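Local coordinates for HpcH/HpaI aldolase/citrate lyase family protein (Burkholderia cenocepacia, PDB 4MF4) that is of unknown specific function but belongs to the HpcH/HpaI aldolase/citrate lyase family, whose members fold as TIM barrels, at residues V159-V165 with V183-G189; V65-L69 with D98-R102; L216-K220 with E241-R245. Numbering follows the deposited sequence.

Contact 1 (V159-V165 with V183-G189); sequences VAVIVQV and VDCLFVG
Two neighbouring parallel strands of the TIM barrel meet here, 160-165 and 185-188, their short axes 4.6 Å apart at closest approach and crossing at -34°, the twist expected of a closed barrel. The register pairs Val163 with Leu186 (CA-CA 5.3 Å) and Gln164 with Phe187 (4.5 Å). Val163 supplies both backbone bonds at the middle: its N donates to Cys185 O (3.1 Å), and Phe187 N donates to its O (2.8 Å). One step on, Val165 N reaches Phe187 O (2.8 Å). Phe187 has the largest area buried by the partner: its big apolar ring, set by chi1 t, fills the barrel interior beside Ile162 and Gln164. Ile162 CG2 is 3.6 Å from Phe187 CB, and Gln164 CG approaches the ring edge, 4.0 Å from Phe187 CD1. On the other face, turned to helix 174-178, beta-branched Val163 suits an extended backbone; its chi1 m sets CG2 3.8 Å from Leu186 CD2 and 3.9 Å from Val183 CG1. Asp184, chi1 m, breaks the extended run at phi/psi -97/-14 and grips Val161 twice: Asp184 N donates to Val161 O and Val161 N donates to Asp184 OD2, both 2.9 Å. Its OD1 forms a salt bridge with Arg21. The buried carboxylate is thus matched by an NH and a cation, while backbone bonds and apolar packing on two faces hold the strands elsewhere.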
ATOM      1  N   VAL A 159     -10.443 -18.564 -22.316  1.00 18.14           N
ATOM      2  CA  VAL A 159     -10.396 -17.093 -22.361  1.00 18.14           C
ATOM      3  C   VAL A 159     -11.521 -16.546 -23.227  1.00 17.70           C
ATOM      4  O   VAL A 159     -11.694 -16.960 -24.382  1.00 16.85           O
ATOM      5  CB  VAL A 159      -9.055 -16.576 -22.902  1.00 19.37           C
ATOM      6  CG1 VAL A 159      -9.067 -15.060 -22.972  1.00 20.42           C
ATOM      7  CG2 VAL A 159      -7.922 -17.011 -22.008  1.00 19.63           C
ATOM      8  N   ALA A 160     -12.315 -15.644 -22.660  1.00 16.71           N
ATOM      9  CA  ALA A 160     -13.377 -14.968 -23.385  1.00 16.31           C
ATOM     10  C   ALA A 160     -13.081 -13.500 -23.652  1.00 15.35           C
ATOM     11  O   ALA A 160     -12.486 -12.823 -22.829  1.00 13.66           O
ATOM     12  CB  ALA A 160     -14.678 -15.108 -22.630  1.00 18.10           C
ATOM     13  N   VAL A 161     -13.482 -13.032 -24.833  1.00 14.71           N
ATOM     14  CA  VAL A 161     -13.220 -11.670 -25.263  1.00 13.97           C
ATOM     15  C   VAL A 161     -14.555 -10.949 -25.501  1.00 13.87           C
ATOM     16  O   VAL A 161     -15.410 -11.398 -26.263  1.00 14.39           O
ATOM     17  CB  VAL A 161     -12.351 -11.627 -26.524  1.00 14.20           C
ATOM     18  CG1 VAL A 161     -12.225 -10.209 -27.087  1.00 14.05           C
ATOM     19  CG2 VAL A 161     -10.983 -12.252 -26.275  1.00 14.56           C
ATOM     20  N   ILE A 162     -14.695  -9.819 -24.831  1.00 13.84           N
ATOM     21  CA  ILE A 162     -15.814  -8.886 -24.981  1.00 13.98           C
ATOM     22  C   ILE A 162     -15.264  -7.587 -25.597  1.00 14.41           C
ATOM     23  O   ILE A 162     -14.296  -6.974 -25.067  1.00 13.76           O
ATOM     24  CB  ILE A 162     -16.455  -8.526 -23.626  1.00 13.69           C
ATOM     25  CG1 ILE A 162     -16.850  -9.783 -22.856  1.00 14.62           C
ATOM     26  CG2 ILE A 162     -17.677  -7.635 -23.850  1.00 13.83           C
ATOM     27  CD1 ILE A 162     -17.339  -9.552 -21.439  1.00 15.15           C
ATOM     28  N   VAL A 163     -15.862  -7.174 -26.718  1.00 14.21           N
ATOM     29  CA  VAL A 163     -15.449  -5.938 -27.410  1.00 14.14           C
ATOM     30  C   VAL A 163     -16.502  -4.844 -27.195  1.00 15.15           C
ATOM     31  O   VAL A 163     -17.694  -5.055 -27.424  1.00 13.29           O
ATOM     32  CB  VAL A 163     -15.176  -6.164 -28.899  1.00 15.20           C
ATOM     33  CG1 VAL A 163     -13.994  -7.110 -29.042  1.00 15.67           C
ATOM     34  CG2 VAL A 163     -16.366  -6.723 -29.666  1.00 15.30           C
ATOM     35  N   GLN A 164     -16.054  -3.690 -26.740  1.00 14.36           N
ATOM     36  CA  GLN A 164     -16.961  -2.616 -26.516  1.00 17.51           C
ATOM     37  C   GLN A 164     -17.095  -1.825 -27.818  1.00 17.55           C
ATOM     38  O   GLN A 164     -16.100  -1.388 -28.387  1.00 17.21           O
ATOM     39  CB  GLN A 164     -16.470  -1.768 -25.339  1.00 19.63           C
ATOM     40  CG  GLN A 164     -17.484  -0.770 -24.875  1.00 24.19           C
ATOM     41  CD  GLN A 164     -17.176  -0.171 -23.470  1.00 26.52           C
ATOM     42  OE1 GLN A 164     -16.196  -0.521 -22.807  1.00 28.02           O
ATOM     43  NE2 GLN A 164     -18.001   0.765 -23.064  1.00 30.97           N
ATOM     44  N   VAL A 165     -18.326  -1.674 -28.304  1.00 17.91           N
ATOM     45  CA  VAL A 165     -18.570  -0.967 -29.558  1.00 21.53           C
ATOM     46  C   VAL A 165     -19.152   0.390 -29.176  1.00 24.99           C
ATOM     47  O   VAL A 165     -20.258   0.487 -28.673  1.00 30.42           O
ATOM     48  CB  VAL A 165     -19.511  -1.750 -30.474  1.00 20.86           C
ATOM     49  CG1 VAL A 165     -19.683  -1.027 -31.803  1.00 22.40           C
ATOM     50  CG2 VAL A 165     -18.970  -3.146 -30.720  1.00 20.26           C
ATOM     51  N   VAL A 183     -14.526 -13.337 -30.907  1.00 16.65           N
ATOM     52  CA  VAL A 183     -15.365 -12.318 -30.263  1.00 16.47           C
ATOM     53  C   VAL A 183     -16.558 -13.023 -29.619  1.00 16.30           C
ATOM     54  O   VAL A 183     -17.403 -13.577 -30.313  1.00 16.89           O
ATOM     55  CB  VAL A 183     -15.864 -11.246 -31.267  1.00 16.01           C
ATOM     56  CG1 VAL A 183     -17.002 -10.396 -30.677  1.00 16.44           C
ATOM     57  CG2 VAL A 183     -14.711 -10.370 -31.677  1.00 15.38           C
ATOM     58  N   ASP A 184     -16.628 -13.040 -28.291  1.00 16.01           N
ATOM     59  CA  ASP A 184     -17.691 -13.804 -27.596  1.00 16.16           C
ATOM     60  C   ASP A 184     -18.866 -12.895 -27.203  1.00 15.73           C
ATOM     61  O   ASP A 184     -19.935 -13.387 -26.863  1.00 16.03           O
ATOM     62  CB  ASP A 184     -17.156 -14.503 -26.346  1.00 16.80           C
ATOM     63  CG  ASP A 184     -15.959 -15.418 -26.638  1.00 18.29           C
ATOM     64  OD1 ASP A 184     -16.086 -16.320 -27.525  1.00 19.16           O
ATOM     65  OD2 ASP A 184     -14.882 -15.214 -26.023  1.00 16.02           O
ATOM     66  N   CYS A 185     -18.693 -11.571 -27.248  1.00 15.14           N
ATOM     67  CA  CYS A 185     -19.770 -10.684 -26.868  1.00 14.58           C
ATOM     68  C   CYS A 185     -19.542  -9.299 -27.424  1.00 14.45           C
ATOM     69  O   CYS A 185     -18.421  -8.831 -27.378  1.00 13.26           O
ATOM     70  CB  CYS A 185     -19.790 -10.568 -25.342  1.00 15.35           C
ATOM     71  SG  CYS A 185     -21.176  -9.581 -24.699  1.00 17.00           S
ATOM     72  N   LEU A 186     -20.595  -8.627 -27.884  1.00 14.56           N
ATOM     73  CA  LEU A 186     -20.499  -7.232 -28.288  1.00 15.55           C
ATOM     74  C   LEU A 186     -21.045  -6.429 -27.133  1.00 17.21           C
ATOM     75  O   LEU A 186     -22.161  -6.701 -26.697  1.00 18.37           O
ATOM     76  CB  LEU A 186     -21.341  -6.936 -29.529  1.00 16.17           C
ATOM     77  CG  LEU A 186     -21.096  -7.748 -30.778  1.00 15.89           C
ATOM     78  CD1 LEU A 186     -22.189  -7.506 -31.821  1.00 16.78           C
ATOM     79  CD2 LEU A 186     -19.715  -7.459 -31.321  1.00 16.43           C
ATOM     80  N   PHE A 187     -20.313  -5.420 -26.648  1.00 16.10           N
ATOM     81  CA  PHE A 187     -20.817  -4.658 -25.501  1.00 15.89           C
ATOM     82  C   PHE A 187     -21.099  -3.201 -25.857  1.00 16.33           C
ATOM     83  O   PHE A 187     -20.245  -2.513 -26.372  1.00 15.67           O
ATOM     84  CB  PHE A 187     -19.810  -4.775 -24.363  1.00 15.63           C
ATOM     85  CG  PHE A 187     -20.292  -4.214 -23.050  1.00 14.74           C
ATOM     86  CD1 PHE A 187     -20.110  -2.891 -22.761  1.00 15.01           C
ATOM     87  CD2 PHE A 187     -20.859  -5.030 -22.103  1.00 15.22           C
ATOM     88  CE1 PHE A 187     -20.490  -2.383 -21.542  1.00 15.79           C
ATOM     89  CE2 PHE A 187     -21.259  -4.533 -20.877  1.00 15.05           C
ATOM     90  CZ  PHE A 187     -21.050  -3.214 -20.592  1.00 15.32           C
ATOM     91  N   VAL A 188     -22.320  -2.753 -25.622  1.00 17.55           N
ATOM     92  CA  VAL A 188     -22.692  -1.335 -25.804  1.00 19.76           C
ATOM     93  C   VAL A 188     -22.559  -0.507 -24.519  1.00 19.82           C
ATOM     94  O   VAL A 188     -23.212  -0.798 -23.498  1.00 20.11           O
ATOM     95  CB  VAL A 188     -24.173  -1.239 -26.294  1.00 20.32           C
ATOM     96  CG1 VAL A 188     -24.570   0.206 -26.545  1.00 22.74           C
ATOM     97  CG2 VAL A 188     -24.385  -2.042 -27.568  1.00 21.09           C
ATOM     98  N   GLY A 189     -21.707   0.517 -24.547  1.00 20.06           N
ATOM     99  CA  GLY A 189     -21.707   1.534 -23.494  1.00 21.47           C
ATOM    100  C   GLY A 189     -22.513   2.754 -23.963  1.00 20.60           C
ATOM    101  O   GLY A 189     -22.029   3.513 -24.773  1.00 22.14           O
TER

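Contact 2 (V65-L69 with D98-R102); sequences VASQL and DAGAR
Leu69 and Ala99 carry this small van der Waals contact (164 Å² buried, no hydrogen bond between the segments), apolar side chains packing on one another and on the backbone of the turn. Residues 65-69 are one helical turn within helix 62-73, with Leu69 N bonded to Val65 O (2.9 Å). Residues 98-102 lead from the end of helix 90-98 towards strand 103-106. Ala66 CA lies 5.5 Å from Ala99 CA, whereas Leu69 CA and Ala101 CA are 7.6 Å apart. Leu69 takes the mt rotamer (chi1 -66°, chi2 174°), which carries CD1 over the turn: 3.6 Å from Ala99 O, 4.4 Å from Ala99 CB, 3.9 Å from Ala101 N and 4.3 Å from Ala101 CB. Val65, chi1 t, one helical turn earlier, brings CG1 to 4.5 Å from Ala99 CB; Ala66 CB stands 4.4 Å from Ala99 CB. Small alanines suit this place because the helix comes so close. At phi/psi 105/12 a CB on Gly100 would jam against the preceding carbonyl, which calls for glycine. Val65 and Ala101 both pack on Val83 of strand 80-84, between the two helices in the chain, and Asp98 OD2 is hydrogen-bonded to His57 ND1 of a second subunit. Gly100, with positive phi and two bonds back into the last turn, makes a Schellman motif, here ending a beta/alpha-barrel helix beside the preceding one.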
ATOM      1  N   VAL A  65      -5.982  -5.377  -9.297  1.00 14.11           N
ATOM      2  CA  VAL A  65      -6.766  -6.384 -10.001  1.00 13.80           C
ATOM      3  C   VAL A  65      -6.602  -7.749  -9.341  1.00 13.40           C
ATOM      4  O   VAL A  65      -7.583  -8.442  -9.056  1.00 12.93           O
ATOM      5  CB  VAL A  65      -6.367  -6.459 -11.495  1.00 13.90           C
ATOM      6  CG1 VAL A  65      -6.929  -7.732 -12.130  1.00 14.36           C
ATOM      7  CG2 VAL A  65      -6.801  -5.188 -12.206  1.00 13.89           C
ATOM      8  N   ALA A  66      -5.355  -8.132  -9.091  1.00 12.65           N
ATOM      9  CA  ALA A  66      -5.072  -9.391  -8.415  1.00 12.56           C
ATOM     10  C   ALA A  66      -5.737  -9.488  -7.013  1.00 12.28           C
ATOM     11  O   ALA A  66      -6.256 -10.515  -6.657  1.00 12.88           O
ATOM     12  CB  ALA A  66      -3.543  -9.595  -8.293  1.00 12.36           C
ATOM     13  N   SER A  67      -5.688  -8.405  -6.246  0.50 11.86           N
ATOM     14  CA  SER A  67      -6.263  -8.380  -4.909  0.50 11.45           C
ATOM     15  C   SER A  67      -7.826  -8.470  -4.918  0.50 11.34           C
ATOM     16  O   SER A  67      -8.427  -9.102  -4.028  0.50 10.86           O
ATOM     17  CB  SER A  67      -5.762  -7.134  -4.175  0.50 11.53           C
ATOM     18  OG  SER A  67      -4.340  -7.199  -4.011  0.50 11.80           O
ATOM     19  N   GLN A  68      -8.456  -7.853  -5.916  1.00 11.03           N
ATOM     20  CA  GLN A  68      -9.917  -7.976  -6.113  1.00 11.60           C
ATOM     21  C   GLN A  68     -10.319  -9.355  -6.658  1.00 11.72           C
ATOM     22  O   GLN A  68     -11.349  -9.936  -6.251  1.00 12.70           O
ATOM     23  CB  GLN A  68     -10.482  -6.865  -6.950  1.00 11.35           C
ATOM     24  CG  GLN A  68     -10.588  -5.618  -6.120  1.00 12.13           C
ATOM     25  CD  GLN A  68     -10.795  -4.395  -6.969  1.00 12.30           C
ATOM     26  OE1 GLN A  68     -11.919  -4.145  -7.448  1.00 13.01           O
ATOM     27  NE2 GLN A  68      -9.734  -3.611  -7.144  1.00 12.46           N
ATOM     28  N   LEU A  69      -9.529  -9.897  -7.557  1.00 12.62           N
ATOM     29  CA  LEU A  69      -9.782 -11.300  -7.961  1.00 12.86           C
ATOM     30  C   LEU A  69      -9.750 -12.277  -6.783  1.00 12.47           C
ATOM     31  O   LEU A  69     -10.575 -13.174  -6.678  1.00 12.57           O
ATOM     32  CB  LEU A  69      -8.835 -11.728  -9.086  1.00 13.08           C
ATOM     33  CG  LEU A  69      -9.070 -10.985 -10.410  1.00 13.55           C
ATOM     34  CD1 LEU A  69      -7.961 -11.418 -11.388  1.00 13.62           C
ATOM     35  CD2 LEU A  69     -10.451 -11.203 -11.001  1.00 13.33           C
ATOM     36  N   ASP A  98      -2.208 -12.769 -16.909  1.00 15.07           N
ATOM     37  CA  ASP A  98      -1.341 -13.405 -15.924  1.00 15.75           C
ATOM     38  C   ASP A  98      -1.918 -13.430 -14.477  1.00 15.21           C
ATOM     39  O   ASP A  98      -1.676 -14.370 -13.731  1.00 15.34           O
ATOM     40  CB  ASP A  98       0.039 -12.755 -15.940  1.00 16.73           C
ATOM     41  CG  ASP A  98       0.862 -13.132 -17.187  1.00 16.96           C
ATOM     42  OD1 ASP A  98       0.535 -14.074 -17.957  1.00 17.62           O
ATOM     43  OD2 ASP A  98       1.910 -12.483 -17.361  1.00 17.96           O
ATOM     44  N   ALA A  99      -2.670 -12.400 -14.103  1.00 14.81           N
ATOM     45  CA  ALA A  99      -3.283 -12.265 -12.788  1.00 14.98           C
ATOM     46  C   ALA A  99      -4.481 -13.220 -12.607  1.00 15.10           C
ATOM     47  O   ALA A  99      -4.992 -13.379 -11.490  1.00 15.62           O
ATOM     48  CB  ALA A  99      -3.741 -10.834 -12.558  1.00 15.30           C
ATOM     49  N   GLY A 100      -4.909 -13.843 -13.704  1.00 15.44           N
ATOM     50  CA  GLY A 100      -5.925 -14.871 -13.707  1.00 15.66           C
ATOM     51  C   GLY A 100      -7.278 -14.437 -14.212  1.00 16.28           C
ATOM     52  O   GLY A 100      -8.209 -15.201 -14.112  1.00 15.91           O
ATOM     53  N   ALA A 101      -7.403 -13.259 -14.825  1.00 16.29           N
ATOM     54  CA  ALA A 101      -8.696 -12.879 -15.357  1.00 16.82           C
ATOM     55  C   ALA A 101      -8.856 -13.671 -16.653  1.00 16.88           C
ATOM     56  O   ALA A 101      -7.956 -13.670 -17.481  1.00 16.58           O
ATOM     57  CB  ALA A 101      -8.771 -11.378 -15.612  1.00 16.51           C
ATOM     58  N   ARG A 102      -9.974 -14.362 -16.802  1.00 15.93           N
ATOM     59  CA  ARG A 102     -10.203 -15.187 -18.001  1.00 16.95           C
ATOM     60  C   ARG A 102     -11.263 -14.596 -18.933  1.00 15.74           C
ATOM     61  O   ARG A 102     -11.524 -15.147 -20.015  1.00 14.93           O
ATOM     62  CB  ARG A 102     -10.620 -16.617 -17.597  1.00 18.68           C
ATOM     63  CG  ARG A 102      -9.549 -17.306 -16.775  1.00 20.96           C
ATOM     64  CD  ARG A 102      -9.791 -18.811 -16.615  1.00 23.63           C
ATOM     65  NE  ARG A 102     -10.998 -19.073 -15.852  1.00 24.97           N
ATOM     66  CZ  ARG A 102     -11.481 -20.297 -15.618  1.00 31.57           C
ATOM     67  NH1 ARG A 102     -10.878 -21.396 -16.100  1.00 36.87           N
ATOM     68  NH2 ARG A 102     -12.576 -20.434 -14.906  1.00 33.10           N
TER

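Contact 3 (L216-K220 with E241-R245); sequences LAAGK and EAGYR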
ATOM      1  N   LEU A 216     -27.223  -4.485 -31.329  1.00 16.08           N
ATOM      2  CA  LEU A 216     -28.015  -5.639 -30.848  1.00 15.68           C
ATOM      3  C   LEU A 216     -28.432  -6.589 -31.984  1.00 16.43           C
ATOM      4  O   LEU A 216     -28.335  -7.827 -31.858  1.00 16.98           O
ATOM      5  CB  LEU A 216     -29.252  -5.132 -30.095  1.00 16.23           C
ATOM      6  CG  LEU A 216     -30.287  -6.168 -29.622  1.00 15.87           C
ATOM      7  CD1 LEU A 216     -29.605  -7.102 -28.626  1.00 17.04           C
ATOM      8  CD2 LEU A 216     -31.494  -5.507 -28.977  1.00 16.49           C
ATOM      9  N   ALA A 217     -28.919  -6.013 -33.086  1.00 16.34           N
ATOM     10  CA  ALA A 217     -29.402  -6.802 -34.222  1.00 16.73           C
ATOM     11  C   ALA A 217     -28.257  -7.525 -34.861  1.00 16.79           C
ATOM     12  O   ALA A 217     -28.378  -8.690 -35.272  1.00 16.20           O
ATOM     13  CB  ALA A 217     -30.102  -5.908 -35.234  1.00 16.44           C
ATOM     14  N   ALA A 218     -27.114  -6.853 -34.945  1.00 16.83           N
ATOM     15  CA  ALA A 218     -25.919  -7.535 -35.484  1.00 17.67           C
ATOM     16  C   ALA A 218     -25.556  -8.778 -34.684  1.00 18.50           C
ATOM     17  O   ALA A 218     -25.217  -9.830 -35.229  1.00 18.41           O
ATOM     18  CB  ALA A 218     -24.744  -6.586 -35.568  1.00 17.67           C
ATOM     19  N   GLY A 219     -25.584  -8.639 -33.368  1.00 18.35           N
ATOM     20  CA  GLY A 219     -25.306  -9.739 -32.495  1.00 18.50           C
ATOM     21  C   GLY A 219     -26.265 -10.889 -32.731  1.00 18.23           C
ATOM     22  O   GLY A 219     -25.824 -12.020 -32.892  1.00 17.45           O
ATOM     23  N   LYS A 220     -27.575 -10.597 -32.726  1.00 18.78           N
ATOM     24  CA  LYS A 220     -28.606 -11.629 -32.894  1.00 19.22           C
ATOM     25  C   LYS A 220     -28.452 -12.390 -34.184  1.00 18.77           C
ATOM     26  O   LYS A 220     -28.624 -13.614 -34.217  1.00 19.90           O
ATOM     27  CB  LYS A 220     -30.016 -11.028 -32.833  1.00 19.78           C
ATOM     28  CG  LYS A 220     -30.409 -10.550 -31.451  1.00 19.85           C
ATOM     29  CD  LYS A 220     -31.826 -10.048 -31.478  1.00 20.54           C
ATOM     30  CE  LYS A 220     -32.286  -9.571 -30.149  1.00 21.46           C
ATOM     31  NZ  LYS A 220     -33.478  -8.694 -30.341  1.00 22.75           N
ATOM     32  N   GLU A 241     -35.754  -7.174 -22.035  1.00 23.15           N
ATOM     33  CA  GLU A 241     -36.924  -7.401 -22.916  1.00 25.11           C
ATOM     34  C   GLU A 241     -36.539  -7.319 -24.406  1.00 22.35           C
ATOM     35  O   GLU A 241     -37.067  -8.045 -25.241  1.00 20.19           O
ATOM     36  CB  GLU A 241     -38.035  -6.389 -22.575  1.00 30.32           C
ATOM     37  CG  GLU A 241     -38.967  -6.867 -21.467  1.00 37.86           C
ATOM     38  CD  GLU A 241     -39.239  -5.828 -20.395  1.00 45.00           C
ATOM     39  OE1 GLU A 241     -39.468  -4.645 -20.745  1.00 53.43           O
ATOM     40  OE2 GLU A 241     -39.220  -6.198 -19.187  1.00 53.82           O
ATOM     41  N   ALA A 242     -35.593  -6.449 -24.730  1.00 20.26           N
ATOM     42  CA  ALA A 242     -35.150  -6.294 -26.097  1.00 19.29           C
ATOM     43  C   ALA A 242     -34.233  -7.424 -26.584  1.00 18.48           C
ATOM     44  O   ALA A 242     -34.037  -7.567 -27.778  1.00 18.37           O
ATOM     45  CB  ALA A 242     -34.474  -4.928 -26.301  1.00 18.57           C
ATOM     46  N   GLY A 243     -33.656  -8.204 -25.679  1.00 17.37           N
ATOM     47  CA  GLY A 243     -32.830  -9.340 -26.057  1.00 17.66           C
ATOM     48  C   GLY A 243     -31.340  -9.232 -25.768  1.00 16.54           C
ATOM     49  O   GLY A 243     -30.568 -10.078 -26.187  1.00 15.21           O
ATOM     50  N   TYR A 244     -30.921  -8.151 -25.116  1.00 16.31           N
ATOM     51  CA  TYR A 244     -29.590  -8.109 -24.590  1.00 16.41           C
ATOM     52  C   TYR A 244     -29.436  -9.240 -23.553  1.00 17.19           C
ATOM     53  O   TYR A 244     -30.357  -9.499 -22.767  1.00 17.17           O
ATOM     54  CB  TYR A 244     -29.318  -6.787 -23.883  1.00 16.67           C
ATOM     55  CG  TYR A 244     -29.199  -5.595 -24.794  1.00 16.28           C
ATOM     56  CD1 TYR A 244     -27.953  -5.209 -25.344  1.00 16.20           C
ATOM     57  CD2 TYR A 244     -30.330  -4.856 -25.130  1.00 16.28           C
ATOM     58  CE1 TYR A 244     -27.854  -4.111 -26.207  1.00 15.78           C
ATOM     59  CE2 TYR A 244     -30.234  -3.759 -25.956  1.00 17.32           C
ATOM     60  CZ  TYR A 244     -29.003  -3.395 -26.499  1.00 16.49           C
ATOM     61  OH  TYR A 244     -28.956  -2.290 -27.311  1.00 18.29           O
ATOM     62  N   ARG A 245     -28.262  -9.861 -23.531  1.00 18.77           N
ATOM     63  CA  ARG A 245     -27.933 -10.936 -22.572  1.00 18.78           C
ATOM     64  C   ARG A 245     -26.970 -10.524 -21.419  1.00 19.20           C
ATOM     65  O   ARG A 245     -27.272 -10.751 -20.214  1.00 20.82           O
ATOM     66  CB  ARG A 245     -27.413 -12.120 -23.333  1.00 18.72           C
ATOM     67  CG  ARG A 245     -28.530 -12.771 -24.162  1.00 20.41           C
ATOM     68  CD  ARG A 245     -28.075 -14.056 -24.745  1.00 21.11           C
ATOM     69  NE  ARG A 245     -27.782 -14.977 -23.647  1.00 22.54           N
ATOM     70  CZ  ARG A 245     -26.764 -15.818 -23.623  1.00 23.02           C
ATOM     71  NH1 ARG A 245     -25.901 -15.877 -24.638  1.00 24.81           N
ATOM     72  NH2 ARG A 245     -26.587 -16.574 -22.564  1.00 23.78           N
TER
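Residues 216-220 form a regular turn inside helix 206-222, closed by Lys220 N to Leu216 O (3.0 Å). The other segment finishes helix 233-242 and then turns off: Gly243, at phi/psi 111/4, has positive phi and two bonds back into the last turn, a Schellman motif, after which Tyr244 (-61/142) is extended and leads to strand 246-251. The CA atoms of Leu216 and Tyr244 lie 6.9 Å apart. Being four residues apart, Leu216 and Lys220 both point their CA-to-CB bonds at this turn. Leu216, in the tp rotamer, is the centre of the packing. Its CD1 sits over the Tyr244 ring, 4.0 Å from the centroid and 5° off the normal, a CH-pi contact, while CD2 lies 3.7 Å from Tyr244 CE2, 4.0 Å from Ala242 CB and 3.5 Å from Ala242 O. A branched aliphatic side chain suits this place because its two methyls can fill the space between ring and helix end. Val226, on the intervening strand, lies against both Leu216 and Tyr244, and Tyr239 packs edge-to-face with Tyr244. Nearer the surface Lys220, with chi2 to chi4 all t, stretches past the glycine, CE 4.1 Å from Gly243 CA, and its NZ donates to Ala242 O (2.9 Å). The backbone angles of Gly243 alone call for glycine; a CB would also clash with Lys220 CE as placed. The chemistry is divided by depth: dispersion and CH-pi packing inside, and farther out a lysine ammonium bound to a carbonyl at the C-terminal end of a helix, where the helix dipole welcomes a positive charge.

In the fold
Contact 1 belongs to the barrel wall, its centre about 7 Å from that of the chain; contacts 2 and 3 lie farther out, on opposite sides, their centres about 29 Å apart, nearest atoms about 15 Å. Both outer contacts follow one plan, a barrel helix packed on the glycine turn that ends the next barrel helix. Each touches the wall: Ala160 N is 2.8 Å from Arg102 O, probably hydrogen-bonded, where contact 2 runs into strand 103-106, and Leu186 CD1 packs 3.9 Å from Gly219 CA of contact 3. The side chain of Gln164 in contact 1 lies about 4 Å from a bound 1,2-ethanediol, probably from the crystallisation liquor, though such molecules often mark pockets.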